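TetR family transcriptional regulator (Streptomyces coelicolor, PDB 6SRN) controls antibiotic production in response to a bacterial hormone, probably by binding regulatory DNA as a dimer through its helix-turn-helix motifs. Local coordinates at the interface of chains A and B. Sequence-based numbering; all coordinates share one arbitrary frame. Chains: chain A/B, TetR family transcriptional regulator.

Contact 1: the interface of chains A and B. Residues chain A 144, 179, 182-183; chain B 180, 183-184, 187.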
ATOM      1  N   TYR A 144       8.102   6.547   2.366  1.00  7.13           N
ATOM      2  CA  TYR A 144       8.879   5.618   1.503  1.00  7.41           C
ATOM      3  C   TYR A 144      10.328   6.038   1.278  1.00  7.56           C
ATOM      4  O   TYR A 144      11.216   5.160   1.153  1.00  7.57           O
ATOM      5  CB  TYR A 144       8.179   5.363   0.136  1.00  7.79           C
ATOM      6  CG  TYR A 144       6.684   5.157   0.289  1.00  7.41           C
ATOM      7  CD1 TYR A 144       6.153   4.147   1.109  1.00  7.56           C
ATOM      8  CD2 TYR A 144       5.773   6.021  -0.324  1.00  7.09           C
ATOM      9  CE1 TYR A 144       4.803   4.036   1.296  1.00  8.12           C
ATOM     10  CE2 TYR A 144       4.419   5.884  -0.144  1.00  7.62           C
ATOM     11  CZ  TYR A 144       3.933   4.911   0.695  1.00  8.42           C
ATOM     12  OH  TYR A 144       2.584   4.833   0.904  1.00 10.00           O
ATOM     13  N   ALA A 179       8.420  -0.655  -1.773  1.00  5.69           N
ATOM     14  CA  ALA A 179       7.020  -0.652  -2.236  1.00  6.24           C
ATOM     15  C   ALA A 179       6.357  -2.004  -1.990  1.00  6.29           C
ATOM     16  O   ALA A 179       5.207  -2.067  -1.525  1.00  7.08           O
ATOM     17  CB  ALA A 179       6.948  -0.332  -3.706  1.00  6.57           C
ATOM     18  N   PHE A 182       5.857  -2.443   1.782  1.00  5.69           N
ATOM     19  CA  PHE A 182       4.772  -1.575   2.145  1.00  5.62           C
ATOM     20  C   PHE A 182       3.411  -2.209   1.812  1.00  5.46           C
ATOM     21  O   PHE A 182       2.467  -2.211   2.597  1.00  5.84           O
ATOM     22  CB  PHE A 182       4.865  -0.217   1.443  1.00  5.61           C
ATOM     23  CG  PHE A 182       3.585   0.534   1.603  1.00  6.02           C
ATOM     24  CD1 PHE A 182       3.217   1.105   2.810  1.00  6.03           C
ATOM     25  CD2 PHE A 182       2.658   0.556   0.562  1.00  6.45           C
ATOM     26  CE1 PHE A 182       1.952   1.664   2.967  1.00  6.57           C
ATOM     27  CE2 PHE A 182       1.425   1.121   0.716  1.00  6.60           C
ATOM     28  CZ  PHE A 182       1.045   1.685   1.933  1.00  6.44           C
ATOM     29  N   GLY A 183       3.303  -2.719   0.592  1.00  5.47           N
ATOM     30  CA  GLY A 183       2.047  -3.257   0.157  1.00  5.24           C
ATOM     31  C   GLY A 183       1.649  -4.493   0.957  1.00  5.32           C
ATOM     32  O   GLY A 183       0.503  -4.650   1.392  1.00  5.36           O
TER
ATOM     33  N   ALA B 180       2.356  -6.734  -3.711  1.00  6.13           N
ATOM     34  CA  ALA B 180       3.484  -5.960  -4.270  1.00  6.18           C
ATOM     35  C   ALA B 180       3.016  -4.902  -5.279  1.00  5.66           C
ATOM     36  O   ALA B 180       3.493  -3.760  -5.284  1.00  5.87           O
ATOM     37  CB  ALA B 180       4.450  -6.868  -4.891  1.00  6.84           C
ATOM     38  N   GLY B 183       1.318  -2.101  -3.536  1.00  5.47           N
ATOM     39  CA  GLY B 183       2.238  -1.213  -2.888  1.00  5.24           C
ATOM     40  C   GLY B 183       2.942  -0.296  -3.882  1.00  5.32           C
ATOM     41  O   GLY B 183       3.078   0.913  -3.674  1.00  5.36           O
ATOM     42  N   MET B 184       3.363  -0.882  -5.008  1.00  5.26           N
ATOM     43  CA  MET B 184       4.023  -0.118  -6.076  1.00  5.55           C
ATOM     44  C   MET B 184       3.126   1.022  -6.570  1.00  5.26           C
ATOM     45  O   MET B 184       3.575   2.182  -6.674  1.00  4.93           O
ATOM     46  CB  MET B 184       4.420  -1.071  -7.189  1.00  6.21           C
ATOM     47  CG  MET B 184       5.043  -0.444  -8.377  1.00  6.52           C
ATOM     48  SD  MET B 184       3.886   0.346  -9.519  1.00  6.79           S
ATOM     49  CE  MET B 184       2.733  -0.945  -9.939  1.00  7.14           C
ATOM     50  N   VAL B 187       2.652   3.736  -3.783  1.00  5.16           N
ATOM     51  CA  VAL B 187       3.786   4.610  -3.656  1.00  4.97           C
ATOM     52  C   VAL B 187       3.834   5.608  -4.813  1.00  5.02           C
ATOM     53  O   VAL B 187       4.105   6.787  -4.608  1.00  4.95           O
ATOM     54  CB  VAL B 187       5.125   3.807  -3.583  1.00  5.21           C
ATOM     55  CG1 VAL B 187       6.353   4.710  -3.755  1.00  5.35           C
ATOM     56  CG2 VAL B 187       5.218   2.947  -2.322  1.00  5.40           C
TER
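One face of the A:Tyr144 ring is covered by a branch of B:Val187: methyl CG2 sits 3.5 Å from the ring centroid, a CH-pi contact centred well enough that the ring carbons lie at nearly equal distances from it. The second methyl, CG1, lies toward the rim, 3.7 Å from A:Tyr144 CD2. With CG1 anti to the backbone N (chi1 168°), CG2 of B:Val187 is left to point into the ring as the valine and the tyrosine run antiparallel alongside one another. The neighbouring flat group, the ring of A:Phe182, carries the phenol oxygen OH of A:Tyr144 over one face, toward the rim, while B:Gly183 CA meets its edge in plane, 3.9 Å from A:Phe182 CD2. Beyond the rings, mostly backbone and the A:Ala179 methyl do the packing. A:Gly183 CA and B:Gly183 CA, the same position in each chain, come to 3.7 Å and mark the neighbourhood of the two-fold axis. The methyl CB of A:Ala179 rests 3.8 Å from B:Met184 CA, touching the backbone of that residue, and A:Ala179 O lies 3.4 Å from B:Gly183 CA. The contact is thus apolar, a worked example of small residues bringing two helices close. Helix 170-192 of each chain crosses its twin here, and A:Tyr144, just before helix 145-161, flanks the crossing; it and A:Phe182 also line the ligand pocket.

Contact 2: the interface of chains A and B. Residues chain A 133, 142-144; chain B 190-191.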
ATOM      1  N   ARG A 133      -2.702  10.365   5.100  1.00 17.15           N
ATOM      2  CA  ARG A 133      -2.053  11.651   4.799  1.00 16.68           C
ATOM      3  C   ARG A 133      -2.848  12.609   3.914  1.00 18.30           C
ATOM      4  O   ARG A 133      -2.722  13.793   4.084  1.00 17.96           O
ATOM      5  CB  ARG A 133      -0.666  11.495   4.172  1.00 15.89           C
ATOM      6  CG  ARG A 133      -0.683  10.808   2.813  1.00 14.53           C
ATOM      7  CD  ARG A 133       0.672  10.270   2.413  1.00 14.55           C
ATOM      8  NE  ARG A 133       1.665  11.305   2.165  1.00 14.79           N
ATOM      9  CZ  ARG A 133       1.996  11.823   0.981  1.00 14.59           C
ATOM     10  NH1 ARG A 133       1.404  11.451  -0.167  1.00 14.22           N
ATOM     11  NH2 ARG A 133       2.967  12.705   0.929  1.00 14.21           N
ATOM     12  N   LEU A 142       7.549  12.878   3.999  1.00 10.83           N
ATOM     13  CA  LEU A 142       7.225  12.064   2.829  1.00 10.41           C
ATOM     14  C   LEU A 142       7.387  10.589   3.194  1.00  9.14           C
ATOM     15  O   LEU A 142       8.425  10.210   3.781  1.00  9.24           O
ATOM     16  CB  LEU A 142       8.158  12.389   1.658  1.00 11.34           C
ATOM     17  CG  LEU A 142       7.821  13.645   0.832  1.00 11.58           C
ATOM     18  CD1 LEU A 142       8.963  13.889  -0.132  1.00 12.09           C
ATOM     19  CD2 LEU A 142       6.518  13.591   0.060  1.00 11.90           C
ATOM     20  N   PRO A 143       6.395   9.771   2.815  1.00  8.66           N
ATOM     21  CA  PRO A 143       6.597   8.317   2.973  1.00  7.67           C
ATOM     22  C   PRO A 143       7.621   7.718   2.013  1.00  7.49           C
ATOM     23  O   PRO A 143       8.002   8.344   0.989  1.00  7.63           O
ATOM     24  CB  PRO A 143       5.211   7.765   2.714  1.00  8.15           C
ATOM     25  CG  PRO A 143       4.646   8.721   1.691  1.00  8.74           C
ATOM     26  CD  PRO A 143       5.103  10.054   2.163  1.00  8.57           C
ATOM     27  N   TYR A 144       8.102   6.547   2.366  1.00  7.13           N
ATOM     28  CA  TYR A 144       8.879   5.618   1.503  1.00  7.41           C
ATOM     29  C   TYR A 144      10.328   6.038   1.278  1.00  7.56           C
ATOM     30  O   TYR A 144      11.216   5.160   1.153  1.00  7.57           O
ATOM     31  CB  TYR A 144       8.179   5.363   0.136  1.00  7.79           C
ATOM     32  CG  TYR A 144       6.684   5.157   0.289  1.00  7.41           C
ATOM     33  CD1 TYR A 144       6.153   4.147   1.109  1.00  7.56           C
ATOM     34  CD2 TYR A 144       5.773   6.021  -0.324  1.00  7.09           C
ATOM     35  CE1 TYR A 144       4.803   4.036   1.296  1.00  8.12           C
ATOM     36  CE2 TYR A 144       4.419   5.884  -0.144  1.00  7.62           C
ATOM     37  CZ  TYR A 144       3.933   4.911   0.695  1.00  8.42           C
ATOM     38  OH  TYR A 144       2.584   4.833   0.904  1.00 10.00           O
TER
ATOM     39  N   ASN B 190       1.190   8.248  -4.223  1.00  5.78           N
ATOM     40  CA  ASN B 190       1.447   9.138  -3.104  1.00  6.35           C
ATOM     41  C   ASN B 190       2.537  10.137  -3.451  1.00  6.38           C
ATOM     42  O   ASN B 190       2.406  11.333  -3.104  1.00  6.91           O
ATOM     43  CB  ASN B 190       1.911   8.371  -1.868  1.00  6.92           C
ATOM     44  CG  ASN B 190       0.809   7.608  -1.135  1.00  8.53           C
ATOM     45  OD1 ASN B 190       1.087   7.113  -0.051  1.00 10.31           O
ATOM     46  ND2 ASN B 190      -0.403   7.531  -1.654  1.00  8.92           N
ATOM     47  N   LEU B 191       3.628   9.644  -4.060  1.00  6.06           N
ATOM     48  CA  LEU B 191       4.764  10.489  -4.330  1.00  6.22           C
ATOM     49  C   LEU B 191       4.684  11.258  -5.621  1.00  6.32           C
ATOM     50  O   LEU B 191       5.132  12.406  -5.672  1.00  6.58           O
ATOM     51  CB  LEU B 191       6.060   9.675  -4.324  1.00  6.22           C
ATOM     52  CG  LEU B 191       6.412   8.971  -2.991  1.00  6.33           C
ATOM     53  CD1 LEU B 191       7.745   8.233  -3.157  1.00  6.67           C
ATOM     54  CD2 LEU B 191       6.452   9.954  -1.838  1.00  6.48           C
TER
HETATM   55  O   HOH W   1       2.957  14.168  -1.569  1.00 30.50           O
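A:Arg133 reaches B:Asn190 through two turns in its chain: CG is wedged between the backbone N and C (chi1 63°), and a bend at chi3 (-67°) swings the guanidinium toward the end of helix 170-192 of chain B. There NH1 donates to the main-chain oxygen O of B:Asn190 at 3.1 Å, coming from above the carbonyl plane and not along a lone pair. Because this carbonyl belongs to the last turn of the helix, the arginine may also be favoured by the helix dipole. The side chain of the same asparagine is used separately. Its amide oxygen OD1 accepts the phenol OH of A:Tyr144 at 2.9 Å, again with the donor above the carbonyl plane, by 41°. The two side chains run roughly perpendicular, yet their ring and amide planes are only modestly tilted from one another, and B:Asn190 CB lies in plane at the ring edge, 3.9 Å from A:Tyr144 CE2. A:Pro143 backs both flat groups of chain A: its CB lies 3.4 Å above the plane of the A:Tyr144 ring, over the centre, and its CG 4.0 Å above that of the A:Arg133 guanidinium, toward the rim. Next to the polar pair, B:Leu191 packs its CG against the rim of the tyrosine ring and its CD2 beside A:Leu142 CD2. Water 1 closes the polar side, 2.9 Å from A:Arg133 NH2 and 3.3 Å from B:Asn190 O.

Contact 3: the interface of chains A and B. Residues chain A 172, 175-176, 208; chain B 200, 203-204, 207.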
ATOM      1  N   ALA A 172      16.873   0.702  -7.948  1.00  7.26           N
ATOM      2  CA  ALA A 172      15.634   0.068  -8.341  1.00  6.86           C
ATOM      3  C   ALA A 172      15.222  -1.026  -7.382  1.00  6.55           C
ATOM      4  O   ALA A 172      14.052  -1.141  -7.060  1.00  6.60           O
ATOM      5  CB  ALA A 172      15.756  -0.472  -9.727  1.00  6.82           C
ATOM      6  N   ARG A 175      13.813   0.658  -4.233  1.00  5.71           N
ATOM      7  CA  ARG A 175      12.429   1.058  -4.460  1.00  6.28           C
ATOM      8  C   ARG A 175      11.457  -0.103  -4.478  1.00  6.69           C
ATOM      9  O   ARG A 175      10.372  -0.036  -3.885  1.00  6.78           O
ATOM     10  CB  ARG A 175      12.283   1.824  -5.766  1.00  6.70           C
ATOM     11  CG  ARG A 175      12.864   3.227  -5.765  1.00  7.18           C
ATOM     12  CD  ARG A 175      12.591   3.924  -7.077  1.00  7.39           C
ATOM     13  NE  ARG A 175      13.224   3.345  -8.261  1.00  7.23           N
ATOM     14  CZ  ARG A 175      14.401   3.736  -8.762  1.00  7.55           C
ATOM     15  NH1 ARG A 175      15.158   4.632  -8.126  1.00  8.00           N
ATOM     16  NH2 ARG A 175      14.827   3.172  -9.853  1.00  7.49           N
ATOM     17  N   SER A 176      11.816  -1.161  -5.182  1.00  6.69           N
ATOM     18  CA  SER A 176      10.936  -2.340  -5.339  1.00  7.00           C
ATOM     19  C   SER A 176      10.682  -2.993  -3.981  1.00  6.30           C
ATOM     20  O   SER A 176       9.573  -3.429  -3.656  1.00  6.79           O
ATOM     21  CB  SER A 176      11.503  -3.338  -6.319  1.00  7.36           C
ATOM     22  OG  SER A 176      11.594  -2.776  -7.653  1.00  8.73           O
ATOM     23  N   MET A 208      11.372 -12.169  -3.833  1.00  8.79           N
ATOM     24  CA  MET A 208      12.191 -10.983  -4.085  1.00  9.28           C
ATOM     25  C   MET A 208      13.647 -11.301  -3.917  1.00  8.39           C
ATOM     26  O   MET A 208      14.440 -10.889  -4.750  1.00  8.27           O
ATOM     27  CB  MET A 208      11.788  -9.855  -3.153  1.00 10.69           C
ATOM     28  CG  MET A 208      10.327  -9.558  -3.354  1.00 13.23           C
ATOM     29  SD  MET A 208      10.039  -8.537  -4.777  1.00 19.99           S
ATOM     30  CE  MET A 208      10.822  -6.935  -4.399  1.00 15.95           C
TER
ATOM     31  N   ARG B 200       8.073   2.074 -12.455  1.00  6.26           N
ATOM     32  CA  ARG B 200       8.138   1.460 -11.123  1.00  6.09           C
ATOM     33  C   ARG B 200       7.661   0.019 -11.223  1.00  5.97           C
ATOM     34  O   ARG B 200       8.209  -0.879 -10.573  1.00  6.36           O
ATOM     35  CB  ARG B 200       7.306   2.280 -10.132  1.00  5.85           C
ATOM     36  CG  ARG B 200       7.734   3.732  -9.942  1.00  5.94           C
ATOM     37  CD  ARG B 200       9.064   3.904  -9.218  1.00  6.22           C
ATOM     38  NE  ARG B 200      10.215   3.579 -10.041  1.00  6.55           N
ATOM     39  CZ  ARG B 200      10.710   4.374 -10.985  1.00  6.64           C
ATOM     40  NH1 ARG B 200      10.198   5.595 -11.230  1.00  6.87           N
ATOM     41  NH2 ARG B 200      11.740   3.948 -11.683  1.00  7.54           N
ATOM     42  N   GLU B 203      10.373  -2.325 -12.994  1.00  7.32           N
ATOM     43  CA  GLU B 203      11.540  -2.766 -12.235  1.00  8.34           C
ATOM     44  C   GLU B 203      11.168  -3.799 -11.171  1.00  8.14           C
ATOM     45  O   GLU B 203      11.957  -4.659 -10.852  1.00  8.56           O
ATOM     46  CB  GLU B 203      12.280  -1.563 -11.659  1.00  8.68           C
ATOM     47  CG  GLU B 203      11.574  -0.799 -10.584  1.00  8.92           C
ATOM     48  CD  GLU B 203      12.102   0.615 -10.351  1.00  8.83           C
ATOM     49  OE1 GLU B 203      12.944   1.212 -11.120  1.00  8.88           O
ATOM     50  OE2 GLU B 203      11.627   1.172  -9.346  1.00  9.03           O
ATOM     51  N   LEU B 204       9.986  -3.692 -10.598  1.00  8.23           N
ATOM     52  CA  LEU B 204       9.539  -4.651  -9.595  1.00  8.12           C
ATOM     53  C   LEU B 204       9.068  -5.963 -10.275  1.00  9.20           C
ATOM     54  O   LEU B 204       9.414  -7.042  -9.788  1.00  9.30           O
ATOM     55  CB  LEU B 204       8.364  -4.029  -8.798  1.00  8.31           C
ATOM     56  CG  LEU B 204       7.581  -4.968  -7.875  1.00  8.23           C
ATOM     57  CD1 LEU B 204       8.481  -5.577  -6.842  1.00  8.10           C
ATOM     58  CD2 LEU B 204       6.428  -4.183  -7.221  1.00  8.50           C
ATOM     59  N   LEU B 207      11.793  -8.425 -11.179  1.00  8.19           N
ATOM     60  CA  LEU B 207      12.194  -9.296 -10.079  1.00  8.60           C
ATOM     61  C   LEU B 207      11.153 -10.385  -9.800  1.00  8.48           C
ATOM     62  O   LEU B 207      11.480 -11.561  -9.667  1.00  8.14           O
ATOM     63  CB  LEU B 207      12.365  -8.479  -8.803  1.00  9.05           C
ATOM     64  CG  LEU B 207      13.390  -7.355  -8.811  1.00  9.98           C
ATOM     65  CD1 LEU B 207      13.330  -6.595  -7.493  1.00 10.25           C
ATOM     66  CD2 LEU B 207      14.781  -7.891  -9.052  1.00 10.59           C
TER
HETATM   67  O   HOH W   2       9.573  -0.240  -8.079  1.00 16.19           O
HETATM   68  O   HOH W   3      13.963  -3.430  -8.963  1.00 26.22           O
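In the four-helix bundle typical of TetR-family dimers, helix 170-192 of chain A packs against helix 197-212 of chain B, and A:Arg175 meets B:Glu203 where they pass. A:Arg175 grips the carboxylate side-on: NE donates to B:Glu203 OE2 at 2.9 Å and NH2 to OE1 at 3.0 Å, both nearly straight, in the guanidinium plane and on the syn sides of the oxygens, though tilted somewhat out of the carboxylate plane. B:Glu203 CG sits between its backbone N and C (chi1 68°), and the extended chain beyond sets the carboxylate between two arginines. B:Arg200, on the glutamate's own chain, repeats the grip from above the carboxylate plane, its NE 2.9 Å from B:Glu203 OE2 and its NH2 3.0 Å from OE1. Each carboxylate oxygen thus accepts from both arginines, and at OE1 the NH2 groups arrive from opposite faces; this should favour the charged form. The guanidiniums are turned 70° from one another; A:Arg175 NE and B:Arg200 NE are 3.5 Å apart, a closeness that the shared carboxylate probably makes tolerable. Close by, A:Ser176 OG turns back to its own helix, donating to A:Ala172 O at 3.0 Å, and also joins two waters: water 2 runs on to B:Arg200 O and B:Glu203 OE2, water 3 to B:Glu203 O. Farther along, A:Met208 CE lies 3.6 Å from B:Leu204 CD1, with B:Leu207 CD1 beside it. Ionic clamp and apolar patch together help hold the dimer in register.

Contact 1 lies between the other two, with centres of C-alpha atoms about 10 Å from each, while contacts 2 and 3 are about 17 Å apart. Helix 170-192 runs through all three: both copies meet in contact 1, its end serves contact 2, and its first turns serve contact 3, where helix 197-212 joins. Contacts 1 and 2 share A:Tyr144, which together with A:Pro143 and A:Phe182 borders the ligand pocket. Ligand binding could therefore be felt at the dimer seam, although this structure alone does not show such a change. Two-fold symmetry repeats each contact with the chains exchanged.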